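Local atomic coordinates of type-2Ba cytolytic delta-endotoxin (Bacillus thuringiensis serovar israelensis, PDB entry 2RCI), a protein that probably kills the larvae of dipteran insects by making pores in the epithelial cell membrane of the midgut. Residues A[13-18]-A[96-101]; A[29-34]-A[49-54]; A[86-91]-A[186-191]; A[119-124]-A[134-139]; A[157-162]-A[181-186]. One frame throughout, in Å; residues are numbered along the deposited sequence.

Interaction 1: residues A[13-18]-A[96-101]; sequences IFYVEP and ANFWNS
Tyr-15 has CG anti to its backbone N (chi1 -165°), which sends the ring from strand 13-15 out to helix 96-101. The backbone of helix 96-101 puts Phe-98 CB over this ring, 4.0 Å from the centroid of Tyr-15, in a CH-pi contact. Phe-98 also has CG anti to its N (chi1 166°), which turns its ring so that the edge faces Tyr-15. This is a T-shaped pair, with centroids of the Tyr-15 and Phe-98 rings 5.7 Å apart and planes at 72°. At the tip, Tyr-15 OH lies 3.5 Å from Asn-97 CB. The hydroxyl is hydrogen-bonded to Ser-95 OG, just ahead of the helical segment. Further along, Ile-13 CG2 rests 4.2 Å from Ser-101 CB. Strand and helix run almost exactly antiparallel, with axes 9.8 Å apart. Backbone hydrogen bonds join Ile-13 and Tyr-15 to strand 132-142. The arrangement is that of a helix laid along a beta-sheet, as in the alpha/beta architecture of Cyt toxins.

Interaction 2: residues A[29-34]-A[49-54]; sequences NTFQGA and QIANGL
Ile-50 is the central residue, and its two branches do different work. Ile-50 CG2, anti to the backbone N, lies over one face of the Phe-31 ring, 4.0 Å from the ring centroid and 21° off the normal. The same methyl presses on Thr-30, with Ile-50 CG2 to Thr-30 CG2 at 3.4 Å, tighter than usual for two carbons. Ile-50 CD1 reaches Gly-33 and Ala-34, and sits 3.6 Å from Ala-34 N. Phe-31, second in buried area, has CG anti to its carbonyl carbon (chi1 -74°), which carries the ring end toward helix 44-53, under Ile-50 CG2. One flank of the ring meets Leu-54, with Phe-31 CE1 to Leu-54 CD1 at 4.3 Å. Thr-30 OG1 is hydrogen-bonded to Arg-26 O in its own helix. Phe-31 and Leu-54 also touch Val-189 of strand 177-192, so helices 21-31 and 44-53 meet above the sheet. The side-chain contacts between the segments are apolar, which implies that shape and exclusion of water hold them together.

Interaction 3: residues A[86-91]-A[186-191]; sequences RSVLGL and ALTVVQ
The end of helix 74-89 here lies against strand 177-192, one helix-on-sheet contact of the alpha/beta Cyt fold. Val-88 and Thr-188 cross obliquely, both with CB directed at the other segment. Thr-188 has OG1 anti to its carbonyl carbon (chi1 -54°), and this turns the hydroxyl to the helix end. Thr-188 OG1 lies 3.3 Å from Leu-89 CA. Val-88 has CG1 anti to its N, so this methyl faces the strand and meets Ala-186 CB at 4.3 Å. Leu-89 starts away from the strand, yet Leu-89 CD2 still comes within 4.2 Å of Thr-188 CG2. Gly-90 leaves the helix with positive phi (56°). Beyond it, Leu-91 and Val-190 reach tip to tip, Leu-91 CD1 being 3.8 Å from Val-190 CG1. Strand 57-64 borders the contact: Thr-60 OG1 is hydrogen-bonded to Leu-89 O, and Ile-63 touches Val-88. The one hydrogen bond between the segments is donated by Thr-188 OG1 to Val-88 O at 2.8 Å, with the donor 50° out of the carbonyl plane.

Interaction 4: residues A[119-124]-A[134-139]; sequences ENWIVW and YFYKIL
The tight part lies along the paired backbones. Val-123 and Phe-135 form an antiparallel hydrogen-bonded pair, with Val-123 N to Phe-135 O at 3.0 Å and Phe-135 N to Val-123 O at 2.9 Å. A longer bond, Lys-137 N to Trp-121 O at 3.1 Å, continues the pairing. On the face of Ile-122, Trp-124, Tyr-134 and Tyr-136, the methyl Ile-122 CD1 packs 3.7 Å from Tyr-134 CD1. It also meets the edge of the Tyr-136 ring. The strands belong to the beta hairpin 122-127 and 132-142. Helix 96-110 packs on this face, touching Tyr-134 and Tyr-136. Trp-121 is tightly held too. It takes the crowded chi1 position (57°) and turns its indole edge to the face of Tyr-136 in an offset edge-to-face pair, planes at 67°. Tyr-136 OH is hydrogen-bonded to Gln-116 and Asn-11. The loose side is confined to Glu-119 and Asn-120, at the start of the type I turn from Glu-119 to Ile-122, where Asn-120 is exposed.

Interaction 5: residues A[157-162]-A[181-186]; sequences AFEITV and EVKMKA
Ala-157 with Lys-185, Glu-159 with Lys-183 and Thr-161 with Glu-181 each make two backbone hydrogen bonds, six in all. They are short and nearly straight: Ala-157 N to Lys-185 O is 2.9 Å at 177°, and Glu-181 N to Thr-161 O is 2.8 Å. Apolar contacts lie on the face of Phe-158, Ile-160, Val-182 and Met-184. Phe-158 has CG anti to its carbonyl carbon (chi1 -60°), which leans the ring over to the other strand. There Phe-158 CD1 meets Val-182 CG1 at 3.7 Å. Met-184 SD lies obliquely to the ring, 5.0 Å from the Phe-158 centroid, a Met-aromatic contact. Helix 96-110 touches this face through Thr-109 and Phe-110. The other face carries Glu-159, Glu-181, Lys-183 and Lys-185 beside Ala-157 and Thr-161. Extended Lys-185 crosses to Glu-159 in a salt bridge whose hydrogen bond, Lys-185 NZ to Glu-159 OE2, is weak (3.4 Å). OE2 is also hydrogen-bonded to Asn-41 ND2. The pattern is that of regular antiparallel strands within the beta-sheet of the Cyt fold.

In the fold
Interactions 4 and 5 are neighbours in the sheet, with centres 11 Å apart. Strands 132-142 and 150-162 join them, Tyr-134 N lying 2.7 Å from Ile-160 O. Interaction 3 uses the same strand, 177-192, as interaction 5, and the two share Ala-186. Interaction 1 reaches interaction 4 through Ile-13 N, 2.8 Å from Leu-139 O. It reaches interaction 3 between helices, where Trp-99 CH2 packs 3.5 Å from Arg-86 CA. Interaction 2 touches interaction 3 from the other side of strand 177-192, Phe-31 CZ being 3.9 Å from Val-189 CG1. Interactions 4 and 5 pair strands within the sheet, 1 and 3 lay helices on it, and 2 joins two helices that touch its other face.

Interaction 1: residues A[13-18]-A[96-101]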
# COMPACT_ATOMS: atom_id res chain seq x y z
N ILE A 13 -5.92 0.30 6.57
CA ILE A 13 -7.26 -0.02 6.08
C ILE A 13 -7.62 -1.42 6.59
O ILE A 13 -7.02 -2.44 6.19
CB ILE A 13 -7.32 0.08 4.54
CG1 ILE A 13 -7.07 1.52 4.09
CG2 ILE A 13 -8.68 -0.41 3.98
CD1 ILE A 13 -6.26 1.58 2.88
N PHE A 14 -8.59 -1.45 7.50
CA PHE A 14 -8.97 -2.68 8.17
C PHE A 14 -10.20 -3.18 7.43
O PHE A 14 -11.18 -2.43 7.26
CB PHE A 14 -9.28 -2.43 9.66
CG PHE A 14 -8.09 -2.03 10.52
CD1 PHE A 14 -7.55 -2.91 11.44
CD2 PHE A 14 -7.57 -0.73 10.47
CE1 PHE A 14 -6.46 -2.55 12.27
CE2 PHE A 14 -6.47 -0.35 11.27
CZ PHE A 14 -5.93 -1.27 12.17
N TYR A 15 -10.11 -4.38 6.90
CA TYR A 15 -11.28 -5.06 6.39
C TYR A 15 -11.37 -6.39 7.15
O TYR A 15 -11.01 -7.45 6.64
CB TYR A 15 -11.19 -5.24 4.87
CG TYR A 15 -12.50 -5.59 4.23
CD1 TYR A 15 -13.35 -4.60 3.74
CD2 TYR A 15 -12.89 -6.94 4.07
CE1 TYR A 15 -14.57 -4.92 3.14
CE2 TYR A 15 -14.12 -7.26 3.48
CZ TYR A 15 -14.95 -6.27 3.02
OH TYR A 15 -16.18 -6.58 2.42
N VAL A 16 -11.82 -6.31 8.41
CA VAL A 16 -11.88 -7.48 9.30
C VAL A 16 -13.17 -7.42 10.14
O VAL A 16 -13.73 -6.33 10.34
CB VAL A 16 -10.63 -7.57 10.26
CG1 VAL A 16 -9.29 -7.55 9.48
CG2 VAL A 16 -10.64 -6.42 11.29
N GLU A 17 -13.61 -8.57 10.64
CA GLU A 17 -14.68 -8.62 11.65
C GLU A 17 -14.18 -8.01 12.97
O GLU A 17 -13.02 -8.14 13.30
CB GLU A 17 -15.13 -10.07 11.88
CG GLU A 17 -15.76 -10.76 10.67
CD GLU A 17 -16.20 -12.19 11.00
OE1 GLU A 17 -17.09 -12.36 11.87
OE2 GLU A 17 -15.67 -13.14 10.41
N PRO A 18 -15.08 -7.35 13.74
CA PRO A 18 -14.67 -6.68 14.97
C PRO A 18 -13.95 -7.61 15.96
O PRO A 18 -13.03 -7.17 16.64
CB PRO A 18 -15.99 -6.17 15.57
CG PRO A 18 -16.92 -6.08 14.43
CD PRO A 18 -16.53 -7.20 13.47
N ALA A 96 -16.74 -7.56 -3.57
CA ALA A 96 -16.72 -6.27 -4.26
C ALA A 96 -16.36 -5.13 -3.31
O ALA A 96 -15.65 -4.19 -3.68
CB ALA A 96 -18.11 -6.00 -4.94
N ASN A 97 -16.84 -5.20 -2.07
CA ASN A 97 -16.55 -4.16 -1.13
C ASN A 97 -15.07 -4.19 -0.71
O ASN A 97 -14.49 -3.13 -0.53
CB ASN A 97 -17.42 -4.30 0.13
CG ASN A 97 -18.89 -3.91 -0.14
OD1 ASN A 97 -19.20 -2.74 -0.27
ND2 ASN A 97 -19.75 -4.90 -0.22
N PHE A 98 -14.51 -5.38 -0.52
CA PHE A 98 -13.06 -5.43 -0.23
C PHE A 98 -12.30 -4.74 -1.37
O PHE A 98 -11.45 -3.86 -1.14
CB PHE A 98 -12.53 -6.87 -0.09
CG PHE A 98 -11.04 -6.93 -0.14
CD1 PHE A 98 -10.29 -6.45 0.92
CD2 PHE A 98 -10.39 -7.40 -1.30
CE1 PHE A 98 -8.87 -6.45 0.88
CE2 PHE A 98 -8.98 -7.43 -1.35
CZ PHE A 98 -8.23 -6.93 -0.29
N TRP A 99 -12.62 -5.13 -2.60
CA TRP A 99 -11.93 -4.54 -3.75
C TRP A 99 -12.20 -3.01 -3.87
O TRP A 99 -11.34 -2.27 -4.34
CB TRP A 99 -12.18 -5.35 -5.02
CG TRP A 99 -11.35 -6.57 -5.01
CD1 TRP A 99 -11.75 -7.86 -4.78
CD2 TRP A 99 -9.94 -6.60 -5.19
NE1 TRP A 99 -10.65 -8.71 -4.83
CE2 TRP A 99 -9.53 -7.95 -5.06
CE3 TRP A 99 -8.97 -5.61 -5.44
CZ2 TRP A 99 -8.18 -8.34 -5.18
CZ3 TRP A 99 -7.63 -5.99 -5.53
CH2 TRP A 99 -7.25 -7.36 -5.41
N ASN A 100 -13.39 -2.56 -3.44
CA ASN A 100 -13.69 -1.13 -3.32
C ASN A 100 -12.72 -0.40 -2.37
O ASN A 100 -12.21 0.70 -2.69
CB ASN A 100 -15.13 -0.91 -2.86
CG ASN A 100 -15.77 0.30 -3.49
OD1 ASN A 100 -16.28 1.17 -2.80
ND2 ASN A 100 -15.77 0.35 -4.81
N SER A 101 -12.49 -1.01 -1.20
CA SER A 101 -11.51 -0.53 -0.22
C SER A 101 -10.13 -0.42 -0.84
O SER A 101 -9.43 0.60 -0.68
CB SER A 101 -11.47 -1.45 1.01
OG SER A 101 -12.61 -1.24 1.81

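Interaction 2: residues A[29-34]-A[49-54]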
# COMPACT_ATOMS: atom_id res chain seq x y z
N ASN A 29 0.91 -3.12 14.08
CA ASN A 29 1.99 -2.63 14.96
C ASN A 29 3.35 -3.26 14.64
O ASN A 29 4.37 -2.58 14.64
CB ASN A 29 1.66 -2.88 16.44
CG ASN A 29 0.68 -1.87 17.01
OD1 ASN A 29 0.36 -0.87 16.37
ND2 ASN A 29 0.22 -2.12 18.24
N THR A 30 3.34 -4.56 14.36
CA THR A 30 4.56 -5.33 14.12
C THR A 30 5.28 -4.82 12.87
O THR A 30 6.51 -4.69 12.86
CB THR A 30 4.24 -6.84 14.03
OG1 THR A 30 3.69 -7.27 15.28
CG2 THR A 30 5.50 -7.65 13.77
N PHE A 31 4.52 -4.50 11.83
CA PHE A 31 5.09 -3.97 10.60
C PHE A 31 5.59 -2.53 10.61
O PHE A 31 6.30 -2.13 9.69
CB PHE A 31 4.21 -4.26 9.39
CG PHE A 31 4.28 -5.68 8.97
CD1 PHE A 31 3.32 -6.59 9.39
CD2 PHE A 31 5.37 -6.13 8.22
CE1 PHE A 31 3.43 -7.93 9.04
CE2 PHE A 31 5.49 -7.45 7.87
CZ PHE A 31 4.52 -8.36 8.27
N GLN A 32 5.25 -1.76 11.65
CA GLN A 32 5.92 -0.46 11.88
C GLN A 32 7.45 -0.61 11.88
O GLN A 32 8.18 0.29 11.44
CB GLN A 32 5.45 0.19 13.18
CG GLN A 32 3.93 0.44 13.27
CD GLN A 32 3.39 1.38 12.20
OE1 GLN A 32 4.13 2.18 11.60
NE2 GLN A 32 2.07 1.28 11.95
N GLY A 33 7.92 -1.78 12.34
CA GLY A 33 9.35 -2.11 12.38
C GLY A 33 10.06 -2.12 11.04
O GLY A 33 11.30 -2.07 10.99
N ALA A 34 9.31 -2.20 9.94
CA ALA A 34 9.92 -2.14 8.59
C ALA A 34 10.14 -0.72 8.03
O ALA A 34 10.65 -0.56 6.92
CB ALA A 34 9.11 -2.96 7.62
N GLN A 49 12.00 -10.05 7.06
CA GLN A 49 12.51 -10.58 8.34
C GLN A 49 11.36 -10.66 9.36
O GLN A 49 11.19 -11.66 10.05
CB GLN A 49 13.63 -9.69 8.89
CG GLN A 49 14.91 -9.67 8.04
CD GLN A 49 15.63 -11.02 8.02
OE1 GLN A 49 15.91 -11.63 9.06
NE2 GLN A 49 15.94 -11.49 6.83
N ILE A 50 10.57 -9.60 9.43
CA ILE A 50 9.43 -9.55 10.36
C ILE A 50 8.42 -10.67 10.06
O ILE A 50 8.02 -11.41 10.97
CB ILE A 50 8.76 -8.16 10.33
CG1 ILE A 50 9.66 -7.12 11.01
CG2 ILE A 50 7.38 -8.21 10.99
CD1 ILE A 50 9.24 -5.66 10.78
N ALA A 51 8.04 -10.81 8.79
CA ALA A 51 7.17 -11.89 8.35
C ALA A 51 7.72 -13.27 8.77
O ALA A 51 6.97 -14.11 9.28
CB ALA A 51 6.92 -11.81 6.85
N ASN A 52 9.03 -13.48 8.59
CA ASN A 52 9.71 -14.71 8.99
C ASN A 52 9.60 -15.01 10.47
O ASN A 52 9.63 -16.19 10.87
CB ASN A 52 11.22 -14.64 8.64
CG ASN A 52 11.89 -16.02 8.67
OD1 ASN A 52 11.37 -16.97 8.09
ND2 ASN A 52 13.05 -16.12 9.34
N GLY A 53 9.52 -13.97 11.29
CA GLY A 53 9.46 -14.18 12.74
C GLY A 53 8.07 -14.45 13.27
O GLY A 53 7.90 -14.79 14.46
N LEU A 54 7.05 -14.32 12.42
CA LEU A 54 5.68 -14.44 12.92
C LEU A 54 5.27 -15.89 13.12
O LEU A 54 5.53 -16.72 12.24
CB LEU A 54 4.69 -13.75 11.99
CG LEU A 54 4.71 -12.22 11.91
CD1 LEU A 54 3.83 -11.84 10.71
CD2 LEU A 54 4.19 -11.55 13.20

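Interaction 3: residues A[86-91]-A[186-191]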
# COMPACT_ATOMS: atom_id res chain seq x y z
N ARG A 86 -4.01 -7.77 -6.84
CA ARG A 86 -4.65 -9.09 -7.03
C ARG A 86 -3.60 -10.24 -7.04
O ARG A 86 -3.75 -11.25 -6.33
CB ARG A 86 -5.51 -9.11 -8.29
CG ARG A 86 -6.46 -10.36 -8.38
CD ARG A 86 -7.32 -10.31 -9.63
NE ARG A 86 -7.88 -8.99 -9.93
CZ ARG A 86 -9.08 -8.57 -9.53
NH1 ARG A 86 -9.86 -9.35 -8.78
NH2 ARG A 86 -9.49 -7.35 -9.87
N SER A 87 -2.53 -10.05 -7.81
CA SER A 87 -1.45 -11.05 -7.89
C SER A 87 -0.72 -11.22 -6.56
O SER A 87 -0.50 -12.36 -6.11
CB SER A 87 -0.49 -10.71 -9.04
OG SER A 87 0.53 -11.71 -9.13
N VAL A 88 -0.38 -10.11 -5.92
CA VAL A 88 0.49 -10.15 -4.73
C VAL A 88 -0.24 -10.75 -3.52
O VAL A 88 0.38 -11.30 -2.62
CB VAL A 88 1.08 -8.76 -4.40
CG1 VAL A 88 1.95 -8.82 -3.17
CG2 VAL A 88 1.96 -8.26 -5.57
N LEU A 89 -1.57 -10.63 -3.52
CA LEU A 89 -2.40 -11.12 -2.44
C LEU A 89 -2.26 -12.63 -2.27
O LEU A 89 -2.25 -13.13 -1.14
CB LEU A 89 -3.87 -10.78 -2.70
CG LEU A 89 -4.42 -9.58 -1.93
CD1 LEU A 89 -5.80 -9.21 -2.53
CD2 LEU A 89 -4.52 -9.84 -0.41
N GLY A 90 -2.12 -13.33 -3.40
CA GLY A 90 -2.02 -14.81 -3.42
C GLY A 90 -3.18 -15.53 -2.74
O GLY A 90 -3.02 -16.68 -2.30
N LEU A 91 -4.31 -14.84 -2.64
CA LEU A 91 -5.57 -15.33 -2.10
C LEU A 91 -6.59 -14.70 -3.04
O LEU A 91 -6.38 -13.59 -3.49
CB LEU A 91 -5.85 -14.76 -0.70
CG LEU A 91 -4.85 -15.08 0.40
CD1 LEU A 91 -5.04 -14.09 1.54
CD2 LEU A 91 -5.09 -16.48 0.86
N ALA A 186 5.90 -4.72 -1.64
CA ALA A 186 4.72 -5.24 -0.94
C ALA A 186 4.94 -6.72 -0.59
O ALA A 186 5.72 -7.43 -1.25
CB ALA A 186 3.48 -5.07 -1.82
N LEU A 187 4.26 -7.17 0.45
CA LEU A 187 4.18 -8.59 0.72
C LEU A 187 2.82 -8.90 1.33
O LEU A 187 2.22 -8.03 1.97
CB LEU A 187 5.31 -9.03 1.68
CG LEU A 187 5.28 -8.66 3.19
CD1 LEU A 187 4.20 -9.38 3.98
CD2 LEU A 187 6.63 -9.01 3.82
N THR A 188 2.34 -10.13 1.13
CA THR A 188 1.15 -10.57 1.84
C THR A 188 1.58 -11.68 2.77
O THR A 188 2.21 -12.66 2.32
CB THR A 188 0.07 -11.12 0.89
OG1 THR A 188 -0.22 -10.15 -0.12
CG2 THR A 188 -1.18 -11.42 1.66
N VAL A 189 1.26 -11.53 4.06
CA VAL A 189 1.49 -12.58 5.04
C VAL A 189 0.14 -13.02 5.63
O VAL A 189 -0.70 -12.18 6.01
CB VAL A 189 2.51 -12.14 6.14
CG1 VAL A 189 1.98 -10.94 6.92
CG2 VAL A 189 2.81 -13.31 7.13
N VAL A 190 -0.08 -14.33 5.68
CA VAL A 190 -1.27 -14.84 6.34
C VAL A 190 -0.85 -15.48 7.67
O VAL A 190 0.19 -16.14 7.75
CB VAL A 190 -2.06 -15.83 5.45
CG1 VAL A 190 -2.54 -15.13 4.18
CG2 VAL A 190 -1.21 -17.09 5.09
N GLN A 191 -1.64 -15.22 8.71
CA GLN A 191 -1.42 -15.83 10.02
C GLN A 191 -2.73 -16.48 10.46
O GLN A 191 -3.83 -15.92 10.23
CB GLN A 191 -0.98 -14.79 11.06
CG GLN A 191 -0.71 -15.36 12.48
CD GLN A 191 -0.20 -14.28 13.43
OE1 GLN A 191 -0.92 -13.34 13.77
NE2 GLN A 191 1.05 -14.41 13.88

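Interaction 4: residues A[119-124]-A[134-139]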
# COMPACT_ATOMS: atom_id res chain seq x y z
N GLU A 119 -0.23 14.31 6.18
CA GLU A 119 -0.46 13.04 6.86
C GLU A 119 0.84 12.24 6.97
O GLU A 119 1.74 12.39 6.13
CB GLU A 119 -1.57 12.25 6.16
CG GLU A 119 -2.93 13.00 6.12
CD GLU A 119 -3.80 12.79 7.37
OE1 GLU A 119 -3.27 12.45 8.45
OE2 GLU A 119 -5.05 12.93 7.24
N ASN A 120 0.92 11.40 7.99
CA ASN A 120 2.13 10.66 8.28
C ASN A 120 2.49 9.63 7.22
O ASN A 120 3.67 9.35 7.01
CB ASN A 120 2.05 10.00 9.66
CG ASN A 120 2.18 11.02 10.78
OD1 ASN A 120 2.71 12.12 10.57
ND2 ASN A 120 1.68 10.67 11.96
N TRP A 121 1.47 9.11 6.53
CA TRP A 121 1.67 8.07 5.53
C TRP A 121 2.20 8.55 4.18
O TRP A 121 2.48 7.73 3.31
CB TRP A 121 0.39 7.26 5.30
CG TRP A 121 -0.80 8.06 4.88
CD1 TRP A 121 -1.10 8.49 3.63
CD2 TRP A 121 -1.87 8.48 5.73
NE1 TRP A 121 -2.30 9.17 3.64
CE2 TRP A 121 -2.79 9.19 4.92
CE3 TRP A 121 -2.15 8.35 7.10
CZ2 TRP A 121 -3.97 9.75 5.43
CZ3 TRP A 121 -3.32 8.92 7.61
CH2 TRP A 121 -4.22 9.60 6.76
N ILE A 122 2.30 9.87 4.00
CA ILE A 122 2.91 10.41 2.78
C ILE A 122 4.18 11.15 3.17
O ILE A 122 4.18 11.87 4.16
CB ILE A 122 1.93 11.33 2.00
CG1 ILE A 122 2.51 11.71 0.63
CG2 ILE A 122 1.60 12.58 2.83
CD1 ILE A 122 1.42 12.15 -0.42
N VAL A 123 5.25 10.98 2.39
CA VAL A 123 6.54 11.59 2.72
C VAL A 123 7.01 12.34 1.48
O VAL A 123 7.37 11.74 0.47
CB VAL A 123 7.60 10.52 3.12
CG1 VAL A 123 8.92 11.19 3.52
CG2 VAL A 123 7.10 9.62 4.22
N TRP A 124 6.98 13.67 1.54
CA TRP A 124 7.45 14.44 0.38
C TRP A 124 8.98 14.39 0.33
O TRP A 124 9.63 14.49 1.37
CB TRP A 124 6.93 15.89 0.44
CG TRP A 124 5.40 15.95 0.43
CD1 TRP A 124 4.57 16.23 1.48
CD2 TRP A 124 4.55 15.65 -0.70
NE1 TRP A 124 3.25 16.14 1.07
CE2 TRP A 124 3.21 15.78 -0.26
CE3 TRP A 124 4.79 15.28 -2.03
CZ2 TRP A 124 2.11 15.58 -1.11
CZ3 TRP A 124 3.69 15.06 -2.89
CH2 TRP A 124 2.37 15.22 -2.41
N TYR A 134 7.63 11.31 -3.94
CA TYR A 134 7.14 11.04 -2.60
C TYR A 134 7.07 9.55 -2.29
O TYR A 134 7.12 8.74 -3.21
CB TYR A 134 5.79 11.69 -2.39
CG TYR A 134 4.63 11.24 -3.27
CD1 TYR A 134 3.61 10.38 -2.75
CD2 TYR A 134 4.47 11.73 -4.55
CE1 TYR A 134 2.50 10.01 -3.55
CE2 TYR A 134 3.36 11.40 -5.34
CZ TYR A 134 2.40 10.53 -4.84
OH TYR A 134 1.31 10.21 -5.62
N PHE A 135 7.00 9.22 -1.00
CA PHE A 135 6.67 7.85 -0.56
C PHE A 135 5.21 7.84 -0.12
O PHE A 135 4.72 8.81 0.44
CB PHE A 135 7.50 7.45 0.66
CG PHE A 135 9.00 7.43 0.42
CD1 PHE A 135 9.53 7.02 -0.79
CD2 PHE A 135 9.87 7.75 1.48
CE1 PHE A 135 10.91 6.99 -0.99
CE2 PHE A 135 11.24 7.72 1.30
CZ PHE A 135 11.77 7.33 0.07
N TYR A 136 4.52 6.71 -0.33
CA TYR A 136 3.14 6.58 0.11
C TYR A 136 3.00 5.14 0.60
O TYR A 136 3.40 4.19 -0.11
CB TYR A 136 2.18 6.83 -1.04
CG TYR A 136 0.76 7.07 -0.57
CD1 TYR A 136 0.23 8.36 -0.48
CD2 TYR A 136 -0.07 6.00 -0.20
CE1 TYR A 136 -1.07 8.58 -0.02
CE2 TYR A 136 -1.36 6.20 0.24
CZ TYR A 136 -1.86 7.49 0.33
OH TYR A 136 -3.15 7.67 0.78
N LYS A 137 2.45 5.00 1.80
CA LYS A 137 2.39 3.68 2.46
C LYS A 137 1.00 3.34 2.92
O LYS A 137 0.32 4.18 3.52
CB LYS A 137 3.34 3.61 3.65
CG LYS A 137 4.82 3.69 3.22
CD LYS A 137 5.76 3.63 4.43
CE LYS A 137 5.69 4.87 5.37
NZ LYS A 137 5.62 6.22 4.73
N ILE A 138 0.60 2.11 2.62
CA ILE A 138 -0.74 1.61 2.92
C ILE A 138 -0.57 0.27 3.64
O ILE A 138 0.38 -0.47 3.35
CB ILE A 138 -1.53 1.32 1.64
CG1 ILE A 138 -1.67 2.59 0.77
CG2 ILE A 138 -2.93 0.76 1.98
CD1 ILE A 138 -2.16 2.29 -0.67
N LEU A 139 -1.45 -0.04 4.58
CA LEU A 139 -1.42 -1.38 5.21
C LEU A 139 -2.83 -1.92 5.32
O LEU A 139 -3.67 -1.37 6.07
CB LEU A 139 -0.72 -1.38 6.57
CG LEU A 139 -0.39 -2.75 7.21
CD1 LEU A 139 0.79 -2.67 8.17
CD2 LEU A 139 -1.62 -3.41 7.88

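Interaction 5: residues A[157-162]-A[181-186]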
# COMPACT_ATOMS: atom_id res chain seq x y z
N ALA A 157 4.25 -0.26 0.05
CA ALA A 157 4.90 1.06 -0.08
C ALA A 157 5.16 1.43 -1.53
O ALA A 157 5.63 0.60 -2.32
CB ALA A 157 6.21 1.12 0.71
N PHE A 158 4.85 2.68 -1.90
CA PHE A 158 5.22 3.14 -3.24
C PHE A 158 6.28 4.24 -3.15
O PHE A 158 6.25 5.05 -2.23
CB PHE A 158 4.01 3.74 -3.96
CG PHE A 158 2.87 2.78 -4.14
CD1 PHE A 158 2.92 1.84 -5.16
CD2 PHE A 158 1.77 2.81 -3.29
CE1 PHE A 158 1.85 0.95 -5.38
CE2 PHE A 158 0.70 1.94 -3.49
CZ PHE A 158 0.76 0.98 -4.51
N GLU A 159 7.21 4.24 -4.09
CA GLU A 159 8.12 5.37 -4.31
C GLU A 159 7.68 5.96 -5.63
O GLU A 159 7.80 5.30 -6.68
CB GLU A 159 9.57 4.89 -4.44
CG GLU A 159 10.01 3.93 -3.38
CD GLU A 159 11.53 3.67 -3.40
OE1 GLU A 159 12.25 4.30 -4.21
OE2 GLU A 159 11.97 2.86 -2.57
N ILE A 160 7.14 7.17 -5.58
CA ILE A 160 6.50 7.78 -6.74
C ILE A 160 7.25 9.04 -7.14
O ILE A 160 7.48 9.94 -6.32
CB ILE A 160 5.02 8.10 -6.48
CG1 ILE A 160 4.25 6.81 -6.13
CG2 ILE A 160 4.40 8.79 -7.72
CD1 ILE A 160 2.96 7.04 -5.34
N THR A 161 7.63 9.08 -8.41
CA THR A 161 8.24 10.27 -9.03
C THR A 161 7.37 10.64 -10.22
O THR A 161 7.05 9.81 -11.05
CB THR A 161 9.65 9.98 -9.50
OG1 THR A 161 10.47 9.61 -8.37
CG2 THR A 161 10.24 11.24 -10.19
N VAL A 162 6.99 11.91 -10.32
CA VAL A 162 6.09 12.34 -11.40
C VAL A 162 6.53 13.70 -11.94
O VAL A 162 6.98 14.55 -11.16
CB VAL A 162 4.61 12.34 -10.91
CG1 VAL A 162 4.44 13.16 -9.64
CG2 VAL A 162 3.62 12.78 -12.01
N GLU A 181 6.95 7.42 -12.57
CA GLU A 181 7.84 6.36 -12.22
C GLU A 181 7.42 5.85 -10.83
O GLU A 181 7.50 6.57 -9.85
CB GLU A 181 9.27 6.88 -12.18
CG GLU A 181 10.25 5.75 -12.08
CD GLU A 181 11.68 6.23 -11.96
OE1 GLU A 181 11.98 7.38 -12.40
OE2 GLU A 181 12.48 5.44 -11.40
N VAL A 182 6.94 4.61 -10.76
CA VAL A 182 6.41 4.06 -9.52
C VAL A 182 7.11 2.75 -9.17
O VAL A 182 7.07 1.79 -9.99
CB VAL A 182 4.87 3.81 -9.65
CG1 VAL A 182 4.32 3.13 -8.37
CG2 VAL A 182 4.16 5.12 -9.94
N LYS A 183 7.76 2.71 -8.01
CA LYS A 183 8.39 1.50 -7.48
C LYS A 183 7.48 0.99 -6.36
O LYS A 183 6.99 1.77 -5.56
CB LYS A 183 9.80 1.75 -6.90
CG LYS A 183 10.50 0.42 -6.65
CD LYS A 183 11.93 0.49 -6.09
CE LYS A 183 12.47 -0.95 -6.03
NZ LYS A 183 13.96 -1.06 -5.99
N MET A 184 7.22 -0.31 -6.37
CA MET A 184 6.33 -0.92 -5.41
C MET A 184 7.07 -1.96 -4.61
O MET A 184 7.77 -2.80 -5.17
CB MET A 184 5.21 -1.60 -6.18
CG MET A 184 4.09 -2.11 -5.33
SD MET A 184 2.78 -2.57 -6.47
CE MET A 184 1.59 -3.27 -5.34
N LYS A 185 6.87 -1.94 -3.30
CA LYS A 185 7.37 -2.96 -2.40
C LYS A 185 6.18 -3.43 -1.57
O LYS A 185 5.53 -2.63 -0.90
CB LYS A 185 8.44 -2.39 -1.46
CG LYS A 185 9.73 -1.97 -2.16
CD LYS A 185 10.59 -1.13 -1.23
CE LYS A 185 11.99 -0.96 -1.80
NZ LYS A 185 12.75 -0.05 -0.91
N ALA A 186 5.90 -4.72 -1.64
CA ALA A 186 4.72 -5.24 -0.94
C ALA A 186 4.94 -6.72 -0.59
O ALA A 186 5.72 -7.43 -1.25
CB ALA A 186 3.48 -5.07 -1.82
O HOH W 1 9.95 6.41 -8.53